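Endonuclease/exonuclease/phosphatase (PDB 3TEB) probably acts as a metal-dependent hydrolase of the DNase I-like endonuclease/exonuclease/phosphatase family, perhaps a nuclease. Local coordinates at residues A[41-46]-A[60-65]; A[54-59]-A[79-84]; A[10-15]-A[254-259]. All blocks are in the same frame, centred on the assembly; numbering follows the deposited sequence.

How the contacts relate
From the N terminus, the loop 10-15 follows strand 4-10, and contact 3 joins it to 254-259, just before the last strand. This closes a loop of almost the whole chain. Contacts 1 and 2 are nested inside it. Strand 37-46 comes next, and contact 1 ties its end to the start of helix 61-69. Segment 54-59 lies between them and packs against strand 78-84 in contact 2, so contacts 1 and 2 cross along the chain. Gln-45 joins these two by bonds to 54-59. Asn-44 bonds to Ala-13, and Glu-42, which binds the magnesium ion, bonds to Asn-10. These bonds connect contact 1 to contact 3.

Contact 1. Residues A[41-46]-A[60-65]; sequences QEVNQL and NYAWVL. With MG (magnesium ion), chain C.
Two hydrogen bonds join Asn-44 and Gln-45 to the start of helix 61-69. Asn-60 ND2 gives a nearly straight bond to Gln-45 OE1, 3.0 Å away. The acceptor lies in the amide plane of Asn-60, but the donor stands above the carbonyl plane of Gln-45. The two amides are turned 88° against each other. Gln-45 OE1 also accepts from Arg-57 N, so two donors hold this oxygen. The other bond is between backbones, from Tyr-61 N to Asn-44 O (3.1 Å).

Asn-60 is the N-cap of the helix. Its CG is anti to the backbone N (chi1 176°), and OD1 takes weak bonds from Ala-62 N at 2.9 Å and Trp-63 N at 3.3 Å. An alanine here would probably leave these two helix N-H groups without their side-chain acceptor and rob Gln-45 OE1 of one donor.

The helix packs on the large mixed sheet of the DNase I-like fold. Glu-42 and Val-43 form a G1 beta bulge opposite Gly-94.

The apolar part rests on Val-43 CG1, 3.8 Å from Ala-62 CB. The same methyl is 4.3 Å from Tyr-61 CB, while the tyrosine ring leads away to Ile-23 and Leu-26 of helix 19-33. At the bulge, Glu-42 OE2 binds the magnesium ion and accepts a bond from Asn-10 ND2.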
loop_
_atom_site.group_PDB
_atom_site.type_symbol
_atom_site.label_atom_id
_atom_site.label_comp_id
_atom_site.label_asym_id
_atom_site.label_seq_id
_atom_site.Cartn_x
_atom_site.Cartn_y
_atom_site.Cartn_z
ATOM N N GLN A 41 0.852 4.022 0.964
ATOM C CA GLN A 41 1.931 4.650 0.217
ATOM C C GLN A 41 1.816 6.169 0.286
ATOM O O GLN A 41 0.771 6.719 0.669
ATOM C CB GLN A 41 1.932 4.188 -1.238
ATOM C CG GLN A 41 1.916 2.681 -1.426
ATOM C CD GLN A 41 0.533 2.083 -1.219
ATOM O OE1 GLN A 41 -0.474 2.658 -1.651
ATOM N NE2 GLN A 41 0.472 0.931 -0.549
ATOM N N GLU A 42 2.890 6.845 -0.117
ATOM C CA GLU A 42 2.988 8.307 -0.028
ATOM C C GLU A 42 2.636 8.733 1.413
ATOM O O GLU A 42 1.789 9.580 1.636
ATOM C CB GLU A 42 2.148 9.047 -1.118
ATOM C CG GLU A 42 2.563 8.795 -2.603
ATOM C CD GLU A 42 2.056 9.873 -3.611
ATOM O OE1 GLU A 42 2.470 11.056 -3.521
ATOM O OE2 GLU A 42 1.264 9.548 -4.532
ATOM N N VAL A 43 3.277 8.101 2.386
ATOM C CA VAL A 43 3.110 8.459 3.788
ATOM C C VAL A 43 4.245 9.402 4.129
ATOM O O VAL A 43 5.408 9.025 4.012
ATOM C CB VAL A 43 3.176 7.216 4.704
ATOM C CG1 VAL A 43 3.226 7.625 6.152
ATOM C CG2 VAL A 43 1.983 6.319 4.464
ATOM N N ASN A 44 3.916 10.624 4.543
ATOM C CA ASN A 44 4.929 11.676 4.708
ATOM C C ASN A 44 5.113 12.136 6.140
ATOM O O ASN A 44 4.198 12.055 6.966
ATOM C CB ASN A 44 4.605 12.903 3.836
ATOM C CG ASN A 44 4.471 12.573 2.352
ATOM O OD1 ASN A 44 5.339 11.934 1.765
ATOM N ND2 ASN A 44 3.383 13.025 1.738
ATOM N N GLN A 45 6.315 12.623 6.416
ATOM C CA GLN A 45 6.609 13.342 7.652
ATOM C C GLN A 45 7.579 14.491 7.366
ATOM O O GLN A 45 8.348 14.455 6.400
ATOM C CB GLN A 45 7.198 12.402 8.695
ATOM C CG GLN A 45 8.619 11.914 8.384
ATOM C CD GLN A 45 9.133 10.888 9.380
ATOM O OE1 GLN A 45 8.388 10.394 10.235
ATOM N NE2 GLN A 45 10.414 10.567 9.277
ATOM N N LEU A 46 7.541 15.512 8.209
ATOM C CA LEU A 46 8.425 16.656 8.044
ATOM C C LEU A 46 9.842 16.336 8.480
ATOM O O LEU A 46 10.062 15.957 9.624
ATOM C CB LEU A 46 7.908 17.826 8.862
ATOM C CG LEU A 46 6.780 18.610 8.224
ATOM C CD1 LEU A 46 5.989 19.343 9.301
ATOM C CD2 LEU A 46 7.346 19.582 7.210
ATOM N N ASN A 60 4.103 12.443 11.660
ATOM C CA ASN A 60 4.087 11.417 10.618
ATOM C C ASN A 60 2.637 10.988 10.355
ATOM O O ASN A 60 1.899 10.648 11.276
ATOM C CB ASN A 60 4.976 10.229 11.016
ATOM C CG ASN A 60 4.916 9.077 10.014
ATOM O OD1 ASN A 60 3.853 8.493 9.775
ATOM N ND2 ASN A 60 6.065 8.736 9.438
ATOM N N TYR A 61 2.227 11.031 9.095
ATOM C CA TYR A 61 0.820 10.838 8.756
ATOM C C TYR A 61 0.258 9.557 9.343
ATOM O O TYR A 61 -0.829 9.548 9.916
ATOM C CB TYR A 61 0.653 10.841 7.245
ATOM C CG TYR A 61 -0.771 10.664 6.753
ATOM C CD1 TYR A 61 -1.516 11.753 6.300
ATOM C CD2 TYR A 61 -1.364 9.401 6.710
ATOM C CE1 TYR A 61 -2.812 11.586 5.826
ATOM C CE2 TYR A 61 -2.661 9.227 6.239
ATOM C CZ TYR A 61 -3.372 10.320 5.802
ATOM O OH TYR A 61 -4.646 10.132 5.342
ATOM N N ALA A 62 1.026 8.479 9.199
ATOM C CA ALA A 62 0.637 7.149 9.667
ATOM C C ALA A 62 0.474 7.122 11.187
ATOM O O ALA A 62 -0.517 6.613 11.707
ATOM C CB ALA A 62 1.647 6.130 9.210
ATOM N N TRP A 63 1.438 7.697 11.892
ATOM C CA TRP A 63 1.356 7.792 13.333
ATOM C C TRP A 63 0.111 8.567 13.762
ATOM O O TRP A 63 -0.601 8.147 14.672
ATOM C CB TRP A 63 2.617 8.436 13.871
ATOM C CG TRP A 63 2.627 8.586 15.333
ATOM C CD1 TRP A 63 2.501 9.748 16.029
ATOM C CD2 TRP A 63 2.771 7.545 16.306
ATOM N NE1 TRP A 63 2.562 9.505 17.379
ATOM C CE2 TRP A 63 2.729 8.160 17.582
ATOM C CE3 TRP A 63 2.931 6.147 16.228
ATOM C CZ2 TRP A 63 2.838 7.431 18.778
ATOM C CZ3 TRP A 63 3.041 5.413 17.420
ATOM C CH2 TRP A 63 2.995 6.066 18.682
ATOM N N VAL A 64 -0.165 9.686 13.099
ATOM C CA VAL A 64 -1.374 10.463 13.396
ATOM C C VAL A 64 -2.622 9.605 13.153
ATOM O O VAL A 64 -3.525 9.547 13.991
ATOM C CB VAL A 64 -1.447 11.781 12.571
ATOM C CG1 VAL A 64 -2.774 12.494 12.810
ATOM C CG2 VAL A 64 -0.265 12.686 12.912
ATOM N N LEU A 65 -2.649 8.924 12.013
ATOM C CA LEU A 65 -3.745 8.023 11.683
ATOM C C LEU A 65 -4.027 7.071 12.836
ATOM O O LEU A 65 -5.155 6.980 13.322
ATOM C CB LEU A 65 -3.411 7.220 10.430
ATOM C CG LEU A 65 -4.457 6.210 9.983
ATOM C CD1 LEU A 65 -5.862 6.796 10.072
ATOM C CD2 LEU A 65 -4.150 5.836 8.561
HETATM MG MG MG C . 0.576 10.801 -5.604
#

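Contact 2. Residues A[54-59]-A[79-84]; sequences DDIREE and LHWSNS
Ile-56 and Leu-79 meet tip to tip, with Ile-56 CD1 3.8 Å from Leu-79 CD2. The isoleucine chain is extended at its end (chi2 -177°), which carries CD1 out to the strand. Ile-56 also lies against Trp-81. Its CD1 is 4.1 Å from Trp-81 CB, and its CG1 is 4.0 Å from Trp-81 CE3. The approach to the indole is oblique. These apolar contacts fill the buried side of the contact.

Across the contact, the oxygens of Asp-55 meet carbon atoms. Asp-55 O is 3.5 Å from Trp-81 CZ3, and this oxygen is bonded to Gln-45 NE2. The carboxylate lies at the exposed side, its plane 55° from that of the indole. Its OD2 is 3.8 Å from Trp-81 CZ3 and also touches Asn-83 CB. One face of the indole is met by its own strand, where Asn-83 N sits toward the rim.

Strand 78-84 is an outermost strand of the large mixed sheet. The CB atoms of Leu-79, Trp-81 and Asn-83 point to segment 54-59. Those of His-80 and Ser-82 point away, and their side chains touch Ile-128 and Val-126 of the second sheet. One face of the strand thus meets the second sheet and the other meets segment 54-59, as suits an edge strand of the two-sheet sandwich of the DNase I-like fold.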
loop_
_atom_site.group_PDB
_atom_site.type_symbol
_atom_site.label_atom_id
_atom_site.label_comp_id
_atom_site.label_asym_id
_atom_site.label_seq_id
_atom_site.Cartn_x
_atom_site.Cartn_y
_atom_site.Cartn_z
ATOM N N ASP A 54 12.391 5.434 16.897
ATOM C CA ASP A 54 12.983 4.853 15.703
ATOM C C ASP A 54 13.344 5.963 14.724
ATOM O O ASP A 54 14.174 6.825 15.032
ATOM C CB ASP A 54 12.053 3.802 15.091
ATOM C CG ASP A 54 11.989 2.520 15.922
ATOM O OD1 ASP A 54 13.019 2.155 16.534
ATOM O OD2 ASP A 54 10.921 1.855 15.960
ATOM N N ASP A 55 12.691 5.940 13.565
ATOM C CA ASP A 55 12.893 6.906 12.498
ATOM C C ASP A 55 11.629 7.744 12.264
ATOM O O ASP A 55 11.529 8.497 11.293
ATOM C CB ASP A 55 13.271 6.158 11.220
ATOM C CG ASP A 55 13.838 7.073 10.145
ATOM O OD1 ASP A 55 14.318 8.179 10.489
ATOM O OD2 ASP A 55 13.806 6.684 8.948
ATOM N N ILE A 56 10.665 7.621 13.164
ATOM C CA ILE A 56 9.387 8.288 13.007
ATOM C C ILE A 56 9.368 9.675 13.677
ATOM O O ILE A 56 9.639 9.810 14.880
ATOM C CB ILE A 56 8.270 7.376 13.498
ATOM C CG1 ILE A 56 8.200 6.173 12.570
ATOM C CG2 ILE A 56 6.943 8.111 13.526
ATOM C CD1 ILE A 56 7.106 5.231 12.889
ATOM N N ARG A 57 9.062 10.699 12.881
ATOM C CA ARG A 57 9.052 12.075 13.376
ATOM C C ARG A 57 7.650 12.501 13.739
ATOM O O ARG A 57 6.683 11.924 13.240
ATOM C CB ARG A 57 9.682 13.025 12.363
ATOM C CG ARG A 57 11.180 12.776 12.210
ATOM C CD ARG A 57 11.870 13.701 11.222
ATOM N NE ARG A 57 13.226 13.239 10.970
ATOM C CZ ARG A 57 14.276 13.534 11.727
ATOM N NH1 ARG A 57 14.145 14.309 12.796
ATOM N NH2 ARG A 57 15.463 13.043 11.421
ATOM N N GLU A 58 7.531 13.486 14.627
ATOM C CA GLU A 58 6.224 14.005 15.023
ATOM C C GLU A 58 5.399 14.350 13.807
ATOM O O GLU A 58 5.904 14.876 12.809
ATOM C CB GLU A 58 6.359 15.252 15.876
ATOM C CG GLU A 58 6.721 14.996 17.313
ATOM C CD GLU A 58 6.831 16.300 18.116
ATOM O OE1 GLU A 58 5.784 16.981 18.356
ATOM O OE2 GLU A 58 7.977 16.641 18.508
ATOM N N GLU A 59 4.114 14.044 13.917
ATOM C CA GLU A 59 3.115 14.339 12.879
ATOM C C GLU A 59 3.295 13.500 11.598
ATOM O O GLU A 59 2.705 13.808 10.573
ATOM C CB GLU A 59 3.037 15.850 12.553
ATOM C CG GLU A 59 2.462 16.777 13.641
ATOM C CD GLU A 59 2.375 18.257 13.160
ATOM O OE1 GLU A 59 1.502 19.017 13.682
ATOM O OE2 GLU A 59 3.170 18.658 12.246
ATOM N N LEU A 79 2.208 -0.148 13.891
ATOM C CA LEU A 79 2.682 0.633 12.761
ATOM C C LEU A 79 4.110 0.266 12.380
ATOM O O LEU A 79 4.993 0.205 13.241
ATOM C CB LEU A 79 2.616 2.126 13.091
ATOM C CG LEU A 79 3.435 3.066 12.191
ATOM C CD1 LEU A 79 2.947 3.064 10.745
ATOM C CD2 LEU A 79 3.429 4.457 12.740
ATOM N N HIS A 80 4.342 0.045 11.088
ATOM C CA HIS A 80 5.695 -0.149 10.582
ATOM C C HIS A 80 5.877 0.735 9.374
ATOM O O HIS A 80 5.099 0.650 8.419
ATOM C CB HIS A 80 5.934 -1.612 10.237
ATOM C CG HIS A 80 5.418 -2.550 11.279
ATOM N ND1 HIS A 80 6.189 -2.983 12.338
ATOM C CD2 HIS A 80 4.191 -3.104 11.451
ATOM C CE1 HIS A 80 5.466 -3.787 13.101
ATOM N NE2 HIS A 80 4.250 -3.879 12.585
ATOM N N TRP A 81 6.886 1.595 9.426
ATOM C CA TRP A 81 7.053 2.616 8.416
ATOM C C TRP A 81 8.479 2.653 7.962
ATOM O O TRP A 81 9.390 2.302 8.706
ATOM C CB TRP A 81 6.659 3.986 8.981
ATOM C CG TRP A 81 6.871 5.168 8.032
ATOM C CD1 TRP A 81 6.014 5.615 7.058
ATOM C CD2 TRP A 81 8.005 6.035 7.988
ATOM N NE1 TRP A 81 6.551 6.711 6.405
ATOM C CE2 TRP A 81 7.771 6.985 6.953
ATOM C CE3 TRP A 81 9.190 6.101 8.714
ATOM C CZ2 TRP A 81 8.677 7.977 6.631
ATOM C CZ3 TRP A 81 10.092 7.087 8.398
ATOM C CH2 TRP A 81 9.829 8.023 7.362
ATOM N N SER A 82 8.680 3.097 6.732
ATOM C CA SER A 82 10.020 3.248 6.228
ATOM C C SER A 82 10.127 4.398 5.261
ATOM O O SER A 82 9.291 4.536 4.373
ATOM C CB SER A 82 10.456 1.963 5.540
ATOM O OG SER A 82 11.852 2.002 5.295
ATOM N N ASN A 83 11.169 5.205 5.422
ATOM C CA ASN A 83 11.401 6.354 4.545
ATOM C C ASN A 83 12.002 5.895 3.218
ATOM O O ASN A 83 12.808 4.966 3.216
ATOM C CB ASN A 83 12.286 7.377 5.279
ATOM C CG ASN A 83 13.076 8.276 4.344
ATOM O OD1 ASN A 83 12.555 9.233 3.777
ATOM N ND2 ASN A 83 14.361 7.985 4.211
ATOM N N SER A 84 11.597 6.517 2.106
ATOM C CA SER A 84 12.151 6.192 0.775
ATOM C C SER A 84 13.142 7.223 0.296
ATOM O O SER A 84 14.287 6.885 -0.016
ATOM C CB SER A 84 11.071 6.076 -0.298
ATOM O OG SER A 84 10.285 4.916 -0.125
#

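Contact 3. Residues A[10-15]-A[254-259]; sequences NVHAWL and VSDHFG
Val-11 and Ser-255 bring the two loops together, their CA atoms 5.2 Å apart, before 10-15 bends into a type II beta turn from His-12 to Leu-15. Residues 255-257 read Ser-Asp-His, the C-terminal signature of the DNase I-like family, and it lies here at the edge of the metal site. Asp-256 has been seen as a magnesium ligand of this protein. In this model its side chain is about 4 Å from the ion between nearest atoms, too far for a direct bond.

Asn-10 faces His-257. Its amide stacks on the imidazole, the planes 11° apart, with ND2 over the ring centre. Asn-10 CB makes a CH-pi contact over the same face, 4.1 Å from the centroid of the His-257 ring. The polar ends have further partners. Asn-10 ND2 bonds to the metal ligand Glu-42 through OE2, and His-257 ND1 bonds to Asp-229 OD1. These bonds help fix the rotation of both flat groups. CG of Asn-10 is anti to the backbone N (chi1 178°), over toward the His-257 ring. Asn-10 OD1 accepts from His-12 N, 3.2 Å away, which makes an Asx turn.

Ser-255 OG donates to Asn-10 O at 2.6 Å, which links the two loops. The same oxygen accepts a weak, long bond from His-257 N within its own loop.

His-12 is held by its ring. ND1 bonds to Glu-16 OE2. The Asp-256 carboxylate stacks on one face, its plane 16° from that of the imidazole, and Leu-15 CB covers the opposite face 3.6 Å above the plane of the His-12 ring. Asp-256 OD2 sits over the centre of the His-12 ring, 3.4 Å from His-12 CE1.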
loop_
_atom_site.group_PDB
_atom_site.type_symbol
_atom_site.label_atom_id
_atom_site.label_comp_id
_atom_site.label_asym_id
_atom_site.label_seq_id
_atom_site.Cartn_x
_atom_site.Cartn_y
_atom_site.Cartn_z
ATOM N N ASN A 10 -3.046 4.743 -1.308
ATOM C CA ASN A 10 -2.050 5.800 -1.464
ATOM C C ASN A 10 -2.637 7.036 -0.821
ATOM O O ASN A 10 -3.641 7.556 -1.299
ATOM C CB ASN A 10 -1.798 6.047 -2.947
ATOM C CG ASN A 10 -0.804 7.160 -3.197
ATOM O OD1 ASN A 10 -0.867 8.229 -2.575
ATOM N ND2 ASN A 10 0.120 6.923 -4.137
ATOM N N VAL A 11 -2.053 7.507 0.272
ATOM C CA VAL A 11 -2.789 8.476 1.095
ATOM C C VAL A 11 -2.492 9.936 0.787
ATOM O O VAL A 11 -3.105 10.837 1.375
ATOM C CB VAL A 11 -2.645 8.199 2.606
ATOM C CG1 VAL A 11 -3.541 7.036 3.002
ATOM C CG2 VAL A 11 -1.182 7.967 2.990
ATOM N N HIS A 12 -1.562 10.151 -0.139
ATOM C CA HIS A 12 -1.124 11.479 -0.532
ATOM C C HIS A 12 -0.937 12.342 0.725
ATOM O O HIS A 12 -1.445 13.458 0.807
ATOM C CB HIS A 12 -2.150 12.080 -1.501
ATOM C CG HIS A 12 -1.602 13.158 -2.390
ATOM N ND1 HIS A 12 -2.329 14.283 -2.724
ATOM C CD2 HIS A 12 -0.409 13.280 -3.023
ATOM C CE1 HIS A 12 -1.607 15.052 -3.523
ATOM N NE2 HIS A 12 -0.436 14.468 -3.717
ATOM N N ALA A 13 -0.215 11.809 1.706
ATOM C CA ALA A 13 -0.128 12.403 3.043
ATOM C C ALA A 13 0.301 13.878 3.120
ATOM O O ALA A 13 1.395 14.230 2.664
ATOM C CB ALA A 13 0.793 11.566 3.899
ATOM N N TRP A 14 -0.548 14.710 3.736
ATOM C CA TRP A 14 -0.281 16.141 4.005
ATOM C C TRP A 14 -0.158 16.984 2.742
ATOM O O TRP A 14 0.501 18.042 2.738
ATOM C CB TRP A 14 0.964 16.369 4.873
ATOM C CG TRP A 14 1.003 15.634 6.157
ATOM C CD1 TRP A 14 1.958 14.763 6.542
ATOM C CD2 TRP A 14 0.058 15.701 7.242
ATOM N NE1 TRP A 14 1.681 14.273 7.791
ATOM C CE2 TRP A 14 0.518 14.832 8.245
ATOM C CE3 TRP A 14 -1.133 16.403 7.459
ATOM C CZ2 TRP A 14 -0.162 14.645 9.449
ATOM C CZ3 TRP A 14 -1.807 16.217 8.664
ATOM C CH2 TRP A 14 -1.316 15.348 9.641
ATOM N N LEU A 15 -0.790 16.509 1.678
ATOM C CA LEU A 15 -0.784 17.180 0.392
ATOM C C LEU A 15 -2.218 17.243 -0.101
ATOM O O LEU A 15 -2.483 17.534 -1.285
ATOM C CB LEU A 15 0.078 16.419 -0.605
ATOM C CG LEU A 15 1.536 16.139 -0.259
ATOM C CD1 LEU A 15 2.119 15.255 -1.344
ATOM C CD2 LEU A 15 2.342 17.419 -0.122
ATOM N N VAL A 254 -10.495 10.378 0.396
ATOM C CA VAL A 254 -9.465 10.756 1.390
ATOM C C VAL A 254 -8.090 11.038 0.794
ATOM O O VAL A 254 -7.164 11.427 1.505
ATOM C CB VAL A 254 -9.293 9.704 2.511
ATOM C CG1 VAL A 254 -10.610 9.456 3.214
ATOM C CG2 VAL A 254 -8.700 8.409 1.963
ATOM N N SER A 255 -7.962 10.842 -0.510
ATOM C CA SER A 255 -6.701 11.057 -1.189
ATOM C C SER A 255 -6.916 11.461 -2.649
ATOM O O SER A 255 -8.034 11.778 -3.053
ATOM C CB SER A 255 -5.892 9.778 -1.109
ATOM O OG SER A 255 -4.637 9.949 -1.724
ATOM N N ASP A 256 -5.842 11.470 -3.434
ATOM C CA ASP A 256 -5.960 11.645 -4.882
ATOM C C ASP A 256 -6.027 10.299 -5.619
ATOM O O ASP A 256 -6.145 10.263 -6.845
ATOM C CB ASP A 256 -4.870 12.579 -5.449
ATOM C CG ASP A 256 -3.451 12.032 -5.298
ATOM O OD1 ASP A 256 -3.231 10.959 -4.674
ATOM O OD2 ASP A 256 -2.528 12.698 -5.816
ATOM N N HIS A 257 -5.939 9.209 -4.849
ATOM C CA HIS A 257 -6.184 7.840 -5.310
ATOM C C HIS A 257 -7.303 7.288 -4.448
ATOM O O HIS A 257 -7.428 7.681 -3.289
ATOM C CB HIS A 257 -4.966 6.960 -5.036
ATOM C CG HIS A 257 -3.822 7.163 -5.977
ATOM N ND1 HIS A 257 -3.263 6.126 -6.693
ATOM C CD2 HIS A 257 -3.100 8.269 -6.286
ATOM C CE1 HIS A 257 -2.263 6.589 -7.422
ATOM N NE2 HIS A 257 -2.140 7.885 -7.188
ATOM N N PHE A 258 -8.104 6.368 -4.985
ATOM C CA PHE A 258 -9.035 5.610 -4.146
ATOM C C PHE A 258 -8.338 4.350 -3.637
ATOM O O PHE A 258 -7.306 3.920 -4.182
ATOM C CB PHE A 258 -10.302 5.221 -4.897
ATOM C CG PHE A 258 -10.883 6.315 -5.742
ATOM C CD1 PHE A 258 -10.952 7.628 -5.275
ATOM C CD2 PHE A 258 -11.397 6.025 -7.006
ATOM C CE1 PHE A 258 -11.500 8.633 -6.065
ATOM C CE2 PHE A 258 -11.949 7.018 -7.795
ATOM C CZ PHE A 258 -12.000 8.322 -7.328
ATOM N N GLY A 259 -8.898 3.755 -2.589
ATOM C CA GLY A 259 -8.291 2.567 -1.998
ATOM C C GLY A 259 -8.936 1.292 -2.492
ATOM O O GLY A 259 -10.064 1.319 -2.981
#